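PDB 1WOG: agmatinase from Deinococcus radiodurans, which probably hydrolyses agmatine to putrescine and urea, as a manganese-dependent member of the arginase family. Local coordinates for residues Q141-L146 with D229-D234; Y225-V230 with G269-E274. All blocks are in the same frame, centred on the assembly; numbering follows the deposited sequence.

Contact 1: residues Q141-L146 with D229-D234; sequences QLDAHL and DVDGFD. With MN (manganese (II) ion), chain H; MN (manganese (II) ion), chain G; 16D (hexane-1,6-diamine), chain I.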
ATOM      1  N   GLN A 141       9.170 -31.870   3.287  1.00  8.83           N
ATOM      2  CA  GLN A 141       8.988 -30.469   3.636  1.00  9.42           C
ATOM      3  C   GLN A 141       9.768 -29.490   2.757  1.00  8.36           C
ATOM      4  O   GLN A 141      10.980 -29.626   2.600  1.00 10.05           O
ATOM      5  CB  GLN A 141       9.397 -30.317   5.113  1.00 10.47           C
ATOM      6  CG  GLN A 141       9.811 -28.932   5.574  1.00 11.60           C
ATOM      7  CD  GLN A 141      10.478 -28.962   6.947  1.00 11.34           C
ATOM      8  OE1 GLN A 141      10.924 -30.018   7.413  1.00 10.94           O
ATOM      9  NE2 GLN A 141      10.568 -27.804   7.592  1.00  8.88           N
ATOM     10  N   LEU A 142       9.066 -28.517   2.173  1.00  7.21           N
ATOM     11  CA  LEU A 142       9.717 -27.481   1.367  1.00  9.46           C
ATOM     12  C   LEU A 142       9.827 -26.317   2.342  1.00  8.14           C
ATOM     13  O   LEU A 142       8.821 -25.885   2.900  1.00  7.24           O
ATOM     14  CB  LEU A 142       8.851 -27.082   0.171  1.00  9.31           C
ATOM     15  CG  LEU A 142       8.584 -28.180  -0.865  1.00 10.55           C
ATOM     16  CD1 LEU A 142       7.853 -27.584  -2.045  1.00 10.32           C
ATOM     17  CD2 LEU A 142       9.890 -28.805  -1.321  1.00 11.92           C
ATOM     18  N   ASP A 143      11.030 -25.793   2.543  1.00  8.11           N
ATOM     19  CA  ASP A 143      11.187 -24.738   3.542  1.00  8.12           C
ATOM     20  C   ASP A 143      12.585 -24.166   3.458  1.00  7.90           C
ATOM     21  O   ASP A 143      13.524 -24.866   3.082  1.00  8.74           O
ATOM     22  CB  ASP A 143      11.003 -25.373   4.935  1.00  8.61           C
ATOM     23  CG  ASP A 143      10.554 -24.389   6.006  1.00 12.26           C
ATOM     24  OD1 ASP A 143      11.019 -23.231   6.025  1.00 10.04           O
ATOM     25  OD2 ASP A 143       9.735 -24.804   6.855  1.00 10.35           O
ATOM     26  N   ALA A 144      12.727 -22.896   3.816  1.00  9.08           N
ATOM     27  CA  ALA A 144      14.034 -22.277   3.843  1.00  8.51           C
ATOM     28  C   ALA A 144      14.616 -22.621   5.211  1.00  7.97           C
ATOM     29  O   ALA A 144      15.818 -22.524   5.417  1.00  8.22           O
ATOM     30  CB  ALA A 144      13.911 -20.759   3.700  1.00  8.62           C
ATOM     31  N   HIS A 145      13.750 -23.021   6.139  1.00  9.16           N
ATOM     32  CA  HIS A 145      14.172 -23.347   7.508  1.00  9.88           C
ATOM     33  C   HIS A 145      13.916 -24.811   7.884  1.00 11.01           C
ATOM     34  O   HIS A 145      13.065 -25.471   7.295  1.00  9.27           O
ATOM     35  CB  HIS A 145      13.451 -22.424   8.503  1.00 11.73           C
ATOM     36  CG  HIS A 145      13.374 -20.992   8.058  1.00 11.59           C
ATOM     37  ND1 HIS A 145      12.308 -20.491   7.341  1.00 10.29           N
ATOM     38  CD2 HIS A 145      14.237 -19.960   8.217  1.00 12.11           C
ATOM     39  CE1 HIS A 145      12.516 -19.213   7.079  1.00 13.10           C
ATOM     40  NE2 HIS A 145      13.679 -18.866   7.600  1.00 12.84           N
ATOM     41  N   LEU A 146      14.647 -25.315   8.880  1.00  9.34           N
ATOM     42  CA  LEU A 146      14.500 -26.709   9.293  1.00 10.38           C
ATOM     43  C   LEU A 146      13.298 -26.965  10.204  1.00  9.18           C
ATOM     44  O   LEU A 146      12.616 -27.974  10.059  1.00 11.14           O
ATOM     45  CB  LEU A 146      15.790 -27.192   9.979  1.00 10.75           C
ATOM     46  CG  LEU A 146      15.872 -28.690  10.300  1.00 12.62           C
ATOM     47  CD1 LEU A 146      15.830 -29.500   9.009  1.00 12.89           C
ATOM     48  CD2 LEU A 146      17.161 -28.978  11.064  1.00 11.62           C
ATOM     49  N   ASP A 229       6.045 -24.834   3.184  1.00  7.00           N
ATOM     50  CA  ASP A 229       6.223 -23.528   3.815  1.00  7.09           C
ATOM     51  C   ASP A 229       6.536 -22.635   2.617  1.00  6.12           C
ATOM     52  O   ASP A 229       7.540 -22.849   1.935  1.00  8.76           O
ATOM     53  CB  ASP A 229       7.423 -23.560   4.769  1.00  7.71           C
ATOM     54  CG  ASP A 229       7.682 -22.216   5.428  1.00  8.01           C
ATOM     55  OD1 ASP A 229       7.389 -21.175   4.807  1.00  9.04           O
ATOM     56  OD2 ASP A 229       8.204 -22.204   6.560  1.00  8.67           O
ATOM     57  N   VAL A 230       5.693 -21.645   2.351  1.00  7.24           N
ATOM     58  CA  VAL A 230       5.915 -20.786   1.193  1.00  6.74           C
ATOM     59  C   VAL A 230       7.271 -20.085   1.157  1.00  8.10           C
ATOM     60  O   VAL A 230       7.734 -19.704   0.070  1.00  5.86           O
ATOM     61  CB  VAL A 230       4.790 -19.712   1.042  1.00  7.14           C
ATOM     62  CG1 VAL A 230       3.425 -20.373   1.117  1.00  8.86           C
ATOM     63  CG2 VAL A 230       4.919 -18.650   2.119  1.00  9.16           C
ATOM     64  N   ASP A 231       7.922 -19.905   2.311  1.00  8.50           N
ATOM     65  CA  ASP A 231       9.216 -19.230   2.267  1.00  9.41           C
ATOM     66  C   ASP A 231      10.319 -20.110   1.683  1.00 10.01           C
ATOM     67  O   ASP A 231      11.471 -19.683   1.550  1.00  8.65           O
ATOM     68  CB  ASP A 231       9.627 -18.626   3.636  1.00  8.43           C
ATOM     69  CG  ASP A 231       9.882 -19.664   4.721  1.00 10.15           C
ATOM     70  OD1 ASP A 231      10.367 -20.772   4.428  1.00  7.53           O
ATOM     71  OD2 ASP A 231       9.619 -19.329   5.897  1.00 11.85           O
ATOM     72  N   GLY A 232       9.955 -21.333   1.306  1.00  8.93           N
ATOM     73  CA  GLY A 232      10.918 -22.214   0.669  1.00  8.55           C
ATOM     74  C   GLY A 232      11.119 -21.651  -0.733  1.00  7.73           C
ATOM     75  O   GLY A 232      12.176 -21.805  -1.348  1.00  8.16           O
ATOM     76  N   PHE A 233      10.091 -20.971  -1.236  1.00  8.81           N
ATOM     77  CA  PHE A 233      10.153 -20.364  -2.563  1.00  8.06           C
ATOM     78  C   PHE A 233      10.898 -19.046  -2.501  1.00  6.23           C
ATOM     79  O   PHE A 233      10.900 -18.375  -1.474  1.00  6.48           O
ATOM     80  CB  PHE A 233       8.743 -20.123  -3.118  1.00  6.80           C
ATOM     81  CG  PHE A 233       8.013 -21.385  -3.462  1.00  7.51           C
ATOM     82  CD1 PHE A 233       7.142 -21.974  -2.553  1.00  9.07           C
ATOM     83  CD2 PHE A 233       8.246 -22.022  -4.680  1.00  6.55           C
ATOM     84  CE1 PHE A 233       6.511 -23.185  -2.844  1.00 10.50           C
ATOM     85  CE2 PHE A 233       7.622 -23.232  -4.982  1.00  6.09           C
ATOM     86  CZ  PHE A 233       6.753 -23.815  -4.061  1.00  9.73           C
ATOM     87  N   ASP A 234      11.523 -18.673  -3.612  1.00  7.09           N
ATOM     88  CA  ASP A 234      12.268 -17.422  -3.687  1.00  9.25           C
ATOM     89  C   ASP A 234      11.342 -16.241  -3.365  1.00  8.21           C
ATOM     90  O   ASP A 234      10.220 -16.169  -3.863  1.00  7.11           O
ATOM     91  CB  ASP A 234      12.861 -17.265  -5.091  1.00  9.79           C
ATOM     92  CG  ASP A 234      13.921 -16.183  -5.160  1.00 10.38           C
ATOM     93  OD1 ASP A 234      13.563 -14.992  -5.144  1.00 11.86           O
ATOM     94  OD2 ASP A 234      15.114 -16.534  -5.214  1.00 12.58           O
TER
HETATM   95 MN    MN H1602      10.318 -21.260   6.706  1.00 16.72          MN
HETATM   96 MN    MN G1601       8.730 -23.574   8.226  1.00 12.55          MN
HETATM   97  N1  16D I1401      14.197 -23.830  12.285  1.00 19.54           N
HETATM   98  C1  16D I1401      14.274 -22.520  13.016  1.00 24.03           C
HETATM   99  C2  16D I1401      13.565 -21.403  12.216  1.00 23.99           C
HETATM  100  C3  16D I1401      12.252 -21.853  11.656  1.00 26.44           C
HETATM  101  C4  16D I1401      11.281 -20.765  11.422  1.00 26.83           C
HETATM  102  C5  16D I1401      10.069 -21.382  10.897  1.00 25.71           C
HETATM  103  C6  16D I1401       9.382 -20.989   9.839  1.00 25.99           C
HETATM  104  N2  16D I1401       9.537 -19.740   9.424  1.00 25.52           N

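Contact 2: residues Y225-V230 with G269-E274; sequences YFSVDV and GLDLVE. With MN (manganese (II) ion), chain G; MN (manganese (II) ion), chain H; 16D (hexane-1,6-diamine), chain I.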
ATOM      1  N   TYR A 225       3.494 -37.206   3.733  1.00 10.70           N
ATOM      2  CA  TYR A 225       2.705 -36.034   4.095  1.00 11.05           C
ATOM      3  C   TYR A 225       3.525 -34.855   3.573  1.00 10.26           C
ATOM      4  O   TYR A 225       4.722 -34.777   3.844  1.00 10.43           O
ATOM      5  CB  TYR A 225       2.585 -35.933   5.617  1.00 11.94           C
ATOM      6  CG  TYR A 225       1.889 -34.686   6.128  1.00 11.27           C
ATOM      7  CD1 TYR A 225       0.528 -34.704   6.453  1.00 11.10           C
ATOM      8  CD2 TYR A 225       2.599 -33.497   6.320  1.00 11.05           C
ATOM      9  CE1 TYR A 225      -0.104 -33.575   6.963  1.00 11.81           C
ATOM     10  CE2 TYR A 225       1.973 -32.358   6.830  1.00  9.34           C
ATOM     11  CZ  TYR A 225       0.623 -32.405   7.151  1.00 12.01           C
ATOM     12  OH  TYR A 225      -0.001 -31.288   7.665  1.00 13.35           O
ATOM     13  N   PHE A 226       2.891 -33.962   2.817  1.00  8.77           N
ATOM     14  CA  PHE A 226       3.570 -32.789   2.272  1.00  9.55           C
ATOM     15  C   PHE A 226       3.379 -31.574   3.163  1.00  8.81           C
ATOM     16  O   PHE A 226       2.248 -31.218   3.505  1.00  8.73           O
ATOM     17  CB  PHE A 226       3.010 -32.418   0.893  1.00  9.67           C
ATOM     18  CG  PHE A 226       3.427 -33.341  -0.213  1.00 11.16           C
ATOM     19  CD1 PHE A 226       2.482 -33.836  -1.102  1.00 14.29           C
ATOM     20  CD2 PHE A 226       4.762 -33.671  -0.400  1.00 12.43           C
ATOM     21  CE1 PHE A 226       2.860 -34.649  -2.167  1.00 13.71           C
ATOM     22  CE2 PHE A 226       5.154 -34.485  -1.465  1.00 15.72           C
ATOM     23  CZ  PHE A 226       4.199 -34.972  -2.350  1.00 13.58           C
ATOM     24  N   SER A 227       4.484 -30.935   3.529  1.00  9.34           N
ATOM     25  CA  SER A 227       4.409 -29.714   4.318  1.00  9.31           C
ATOM     26  C   SER A 227       5.103 -28.633   3.503  1.00  8.11           C
ATOM     27  O   SER A 227       6.329 -28.627   3.375  1.00 10.03           O
ATOM     28  CB  SER A 227       5.100 -29.867   5.674  1.00  9.51           C
ATOM     29  OG  SER A 227       4.871 -28.702   6.445  1.00 10.15           O
ATOM     30  N   VAL A 228       4.313 -27.725   2.940  1.00  8.00           N
ATOM     31  CA  VAL A 228       4.861 -26.651   2.122  1.00  8.52           C
ATOM     32  C   VAL A 228       4.853 -25.301   2.831  1.00  6.27           C
ATOM     33  O   VAL A 228       3.795 -24.713   3.071  1.00  7.98           O
ATOM     34  CB  VAL A 228       4.078 -26.516   0.789  1.00  8.68           C
ATOM     35  CG1 VAL A 228       4.714 -25.436  -0.096  1.00  8.16           C
ATOM     36  CG2 VAL A 228       4.060 -27.858   0.066  1.00  9.65           C
ATOM     37  N   ASP A 229       6.045 -24.834   3.184  1.00  7.00           N
ATOM     38  CA  ASP A 229       6.223 -23.528   3.815  1.00  7.09           C
ATOM     39  C   ASP A 229       6.536 -22.635   2.617  1.00  6.12           C
ATOM     40  O   ASP A 229       7.540 -22.849   1.935  1.00  8.76           O
ATOM     41  CB  ASP A 229       7.423 -23.560   4.769  1.00  7.71           C
ATOM     42  CG  ASP A 229       7.682 -22.216   5.428  1.00  8.01           C
ATOM     43  OD1 ASP A 229       7.389 -21.175   4.807  1.00  9.04           O
ATOM     44  OD2 ASP A 229       8.204 -22.204   6.560  1.00  8.67           O
ATOM     45  N   VAL A 230       5.693 -21.645   2.351  1.00  7.24           N
ATOM     46  CA  VAL A 230       5.915 -20.786   1.193  1.00  6.74           C
ATOM     47  C   VAL A 230       7.271 -20.085   1.157  1.00  8.10           C
ATOM     48  O   VAL A 230       7.734 -19.704   0.070  1.00  5.86           O
ATOM     49  CB  VAL A 230       4.790 -19.712   1.042  1.00  7.14           C
ATOM     50  CG1 VAL A 230       3.425 -20.373   1.117  1.00  8.86           C
ATOM     51  CG2 VAL A 230       4.919 -18.650   2.119  1.00  9.16           C
ATOM     52  N   GLY A 269      -1.617 -36.498   2.820  1.00 12.77           N
ATOM     53  CA  GLY A 269      -2.097 -35.175   3.166  1.00 11.63           C
ATOM     54  C   GLY A 269      -1.088 -34.103   2.828  1.00 13.03           C
ATOM     55  O   GLY A 269       0.056 -34.397   2.476  1.00 11.30           O
ATOM     56  N   LEU A 270      -1.509 -32.850   2.940  1.00 11.66           N
ATOM     57  CA  LEU A 270      -0.626 -31.734   2.634  1.00 13.61           C
ATOM     58  C   LEU A 270      -1.048 -30.473   3.360  1.00 12.73           C
ATOM     59  O   LEU A 270      -2.242 -30.237   3.555  1.00 13.80           O
ATOM     60  CB  LEU A 270      -0.626 -31.471   1.119  1.00 15.86           C
ATOM     61  CG  LEU A 270       0.039 -30.196   0.575  1.00 18.32           C
ATOM     62  CD1 LEU A 270       0.434 -30.404  -0.881  1.00 22.36           C
ATOM     63  CD2 LEU A 270      -0.911 -29.008   0.706  1.00 20.84           C
ATOM     64  N   ASP A 271      -0.068 -29.686   3.796  1.00 11.29           N
ATOM     65  CA  ASP A 271      -0.377 -28.413   4.419  1.00 10.53           C
ATOM     66  C   ASP A 271       0.401 -27.324   3.697  1.00  9.16           C
ATOM     67  O   ASP A 271       1.450 -27.576   3.092  1.00 10.01           O
ATOM     68  CB  ASP A 271      -0.143 -28.397   5.950  1.00 11.82           C
ATOM     69  CG  ASP A 271       1.321 -28.503   6.367  1.00 12.29           C
ATOM     70  OD1 ASP A 271       2.217 -27.921   5.716  1.00 12.32           O
ATOM     71  OD2 ASP A 271       1.560 -29.154   7.408  1.00 13.99           O
ATOM     72  N   LEU A 272      -0.168 -26.126   3.708  1.00  9.21           N
ATOM     73  CA  LEU A 272       0.400 -24.957   3.045  1.00  9.02           C
ATOM     74  C   LEU A 272       0.436 -23.915   4.149  1.00  8.95           C
ATOM     75  O   LEU A 272      -0.614 -23.428   4.584  1.00  9.91           O
ATOM     76  CB  LEU A 272      -0.537 -24.512   1.919  1.00  9.32           C
ATOM     77  CG  LEU A 272      -0.062 -23.501   0.870  1.00  9.57           C
ATOM     78  CD1 LEU A 272       0.263 -22.156   1.503  1.00 10.50           C
ATOM     79  CD2 LEU A 272       1.149 -24.084   0.176  1.00 11.83           C
ATOM     80  N   VAL A 273       1.642 -23.583   4.598  1.00  8.45           N
ATOM     81  CA  VAL A 273       1.813 -22.645   5.704  1.00  8.40           C
ATOM     82  C   VAL A 273       2.699 -21.434   5.428  1.00  7.05           C
ATOM     83  O   VAL A 273       3.381 -21.356   4.406  1.00  6.47           O
ATOM     84  CB  VAL A 273       2.400 -23.375   6.935  1.00  8.53           C
ATOM     85  CG1 VAL A 273       1.497 -24.539   7.339  1.00  5.93           C
ATOM     86  CG2 VAL A 273       3.799 -23.886   6.614  1.00  7.98           C
ATOM     87  N   GLU A 274       2.666 -20.500   6.375  1.00  7.21           N
ATOM     88  CA  GLU A 274       3.443 -19.259   6.373  1.00  8.01           C
ATOM     89  C   GLU A 274       3.115 -18.213   5.304  1.00  7.56           C
ATOM     90  O   GLU A 274       3.866 -17.258   5.109  1.00  7.58           O
ATOM     91  CB  GLU A 274       4.948 -19.572   6.353  1.00  7.49           C
ATOM     92  CG  GLU A 274       5.477 -20.321   7.597  1.00 11.65           C
ATOM     93  CD  GLU A 274       5.419 -19.514   8.898  1.00 12.70           C
ATOM     94  OE1 GLU A 274       5.101 -18.307   8.863  1.00 13.78           O
ATOM     95  OE2 GLU A 274       5.709 -20.092   9.972  1.00 10.06           O
TER
HETATM   96 MN    MN G1601       8.730 -23.574   8.226  1.00 12.55          MN
HETATM   97 MN    MN H1602      10.318 -21.260   6.706  1.00 16.72          MN
HETATM   98  N1  16D I1401      14.197 -23.830  12.285  1.00 19.54           N
HETATM   99  C1  16D I1401      14.274 -22.520  13.016  1.00 24.03           C
HETATM  100  C2  16D I1401      13.565 -21.403  12.216  1.00 23.99           C
HETATM  101  C3  16D I1401      12.252 -21.853  11.656  1.00 26.44           C
HETATM  102  C4  16D I1401      11.281 -20.765  11.422  1.00 26.83           C
HETATM  103  C5  16D I1401      10.069 -21.382  10.897  1.00 25.71           C
HETATM  104  C6  16D I1401       9.382 -20.989   9.839  1.00 25.99           C
HETATM  105  N2  16D I1401       9.537 -19.740   9.424  1.00 25.52           N

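Contact 1: residues Q141-L146 with D229-D234
Asp143 and Asp229 both carry CG anti to the backbone N (chi1 -155° and 178°), extending their carboxylates from neighbouring strand ends toward two manganese ions, while Asp231, with CG between its backbone N and carbonyl carbon, folds back to the same place. Asp229 N donates to Leu142 O (3.0 Å), setting the strand ends side by side. Asp143 spans the metals, OD1 on the chain H ion and OD2 on the chain G ion, whereas Asp229 bridges through OD2 alone, 2.3 Å from the chain H manganese and 2.2 Å from the chain G one. Asp231 grips the chain H ion with both oxygens; His145 ND1 also binds it, its ring edge meeting Asp231 OD2. Backbone N-H groups of the same loops hold the carboxylates: Ala144 N donates to Asp231 OD1 (3.2 Å), His145 N to Asp143 OD1 (2.7 Å) and Asp231 N to Asp229 OD1, the last two closing Asx turns. From the second shell, Gln141 NE2 donates to Asp143 OD2. A CB on Gly232 would come against Asp143 N. His121 and Asp147 complete the chain G ion's protein ligands, and hexane-1,6-diamine passes over the His145 ring. Carboxylate oxygens only 3.0 Å apart, such as Asp143 OD1 and Asp231 OD1, are probably tolerable because manganese offsets their charge.

Contact 2: residues Y225-V230 with G269-E274
Tyr225 and Asp271 meet across adjacent parallel strands of the arginase alpha/beta fold, joined by helix 251-264 in a beta-alpha-beta crossover. The backbone ladder runs Phe226 N to Gly269 O, Asp271 N to Phe226 O, Val228 N to Asp271 O, Val273 N to Val228 O and Val230 N to Val273 O. Gly269 leaves room beside the Tyr225 ring, whose CD1 lies 4.0 Å from Gly269 C. With CG anti to the backbone N (chi1 175°), the phenol reaches Asp271 at its ring edge, the planes 75° apart; OH donates to OD2 at 2.7 Å, on the anti side and 32° out of the carboxylate plane. Shortening Tyr225 to an alanine is likely to open a gap beside Gly269 and leave Asp271 OD2 with Ser124 but without the phenol. Val273 CG2 packs on Val228 O and Asp229 CA. On the opposite face Leu270 CD1 rests against Phe226 CB, and the fork of Leu272 fits between Val228 and Val230, CD2 on Val228 CG1 and CD1 on Val230 CG1, under Met289 of helix 284-302. Glu274 CB lies 3.3 Å from Asp229 OD1; the bend at chi2 turns OE2 to His121 N and Asn159 ND2. Ser227 OG, also bonded to His121 NE2, donates to the syn lone pair of Asp271 OD1 at 2.9 Å.

How the contacts relate
Both contacts are buried and share part of the chain: Asp229, the last residue of strand 223-229, and Val230 just after it are common to both. The centre of contact 2 lies about 1 Å from the centre of the chain, that of contact 1 about 10 Å from it, and the two centres are about 9 Å apart. Strands 137-142 and 266-273 flank strand 223-229 in the parallel sheet, with Leu142 N probably hydrogen-bonded to Ser227 O between the contacts. Within the sheet, contact 2 relies on backbone bonds and apolar packing, with polar side chains gathered on one face; at and just past the strand ends, contact 1 is dominated by metal coordination. Contact 1 supplies metal ligands directly, whereas contact 2 adds outer-shell support for another, His121.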